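Local coordinates for mating-type switching protein swi5 (Schizosaccharomyces pombe, PDB 3VIR) that is required for normal mating-type switching and takes part in the rhp51-dependent recombination pathway of DNA repair, at the interface of chains A and B. Sequence-based numbering; all coordinates share one arbitrary frame. Chains: chain A/B, Mating-type switching protein swi5.

The interface of chains A and B. Residues chain A 41-42, 45; chain B 34, 38.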
# COMPACT_ATOMS: atom_id res chain seq x y z
N GLN A 41 1.79 3.79 -18.69
CA GLN A 41 2.25 2.98 -19.81
C GLN A 41 1.16 2.25 -20.59
O GLN A 41 1.30 2.04 -21.79
CB GLN A 41 3.27 1.95 -19.37
CG GLN A 41 3.94 1.28 -20.55
CD GLN A 41 4.95 2.18 -21.21
OE1 GLN A 41 5.92 2.59 -20.58
NE2 GLN A 41 4.73 2.49 -22.50
N LYS A 42 0.11 1.82 -19.91
CA LYS A 42 -1.03 1.26 -20.60
C LYS A 42 -1.57 2.33 -21.52
O LYS A 42 -1.82 2.07 -22.68
CB LYS A 42 -2.13 0.84 -19.62
CG LYS A 42 -1.90 -0.50 -18.92
CD LYS A 42 -3.25 -1.13 -18.48
CE LYS A 42 -3.22 -1.68 -17.04
NZ LYS A 42 -4.60 -1.75 -16.48
N ASP A 45 0.39 3.25 -24.58
CA ASP A 45 0.33 2.20 -25.55
C ASP A 45 -0.99 2.25 -26.28
O ASP A 45 -1.04 2.03 -27.50
CB ASP A 45 0.48 0.85 -24.87
CG ASP A 45 1.92 0.52 -24.49
OD1 ASP A 45 2.10 -0.55 -23.86
OD2 ASP A 45 2.85 1.31 -24.85
N ARG B 34 4.57 -4.55 -27.62
CA ARG B 34 4.61 -3.64 -26.55
C ARG B 34 3.64 -4.13 -25.49
O ARG B 34 3.78 -3.77 -24.31
CB ARG B 34 4.33 -2.24 -27.05
CG ARG B 34 2.93 -1.93 -27.26
CD ARG B 34 2.80 -0.52 -27.70
NE ARG B 34 1.92 -0.46 -28.85
CZ ARG B 34 2.29 0.05 -30.01
NH1 ARG B 34 3.51 0.57 -30.18
NH2 ARG B 34 1.41 0.09 -30.99
N GLN B 38 4.90 -5.14 -21.53
CA GLN B 38 4.11 -4.72 -20.40
C GLN B 38 3.82 -5.90 -19.50
O GLN B 38 4.01 -5.80 -18.29
CB GLN B 38 2.91 -3.86 -20.88
CG GLN B 38 1.45 -4.21 -20.54
CD GLN B 38 0.44 -3.25 -21.31
OE1 GLN B 38 -0.77 -3.53 -21.41
NE2 GLN B 38 0.95 -2.14 -21.86
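With CG anti to its carbonyl carbon (chi1 -78°), A:Asp45 sends its carboxylate towards chain B, where B:Gln38 brings its amide alongside, while a chi1 of 80° sets CG of B:Arg34 between its backbone N and carbonyl carbon and lays the CG-CD stretch against the acid. This is a polar patch where helix 13-78 of chain A runs antiparallel to helix 3-66 of chain B, one part of a two-fold symmetric pairing of long helices, perhaps coiled-coil-like; the protein is known to bind copies of itself, although the structure alone does not show that this pairing forms in the cell. The carboxylate and the B:Gln38 amide lie nearly coplanar, 4° apart, and OD1 of A:Asp45 sits 2.8 Å from the amide nitrogen NE2 of B:Gln38. Neither amide hydrogen is aimed at OD1 in the model, so this approach does not count as a hydrogen bond. The other oxygen, OD2, accepts one within its own chain from A:Gln41 NE2 at 3.2 Å, met from above the carboxylate plane; this probably steadies the acid's rotation. Replacing A:Asp45 by alanine is likely to leave the A:Gln41 amide without this acceptor and open a gap beside the B:Arg34 methylenes. A:Lys42 lies roughly perpendicular to B:Gln38, its CG a loose 4.1 Å from OE1. NE of B:Arg34 stays 4.5 Å from A:Asp45 OD2, no salt bridge, though the opposite charges may still attract; the arginine's aliphatic CD lies 3.5 Å from A:Asp45 CG.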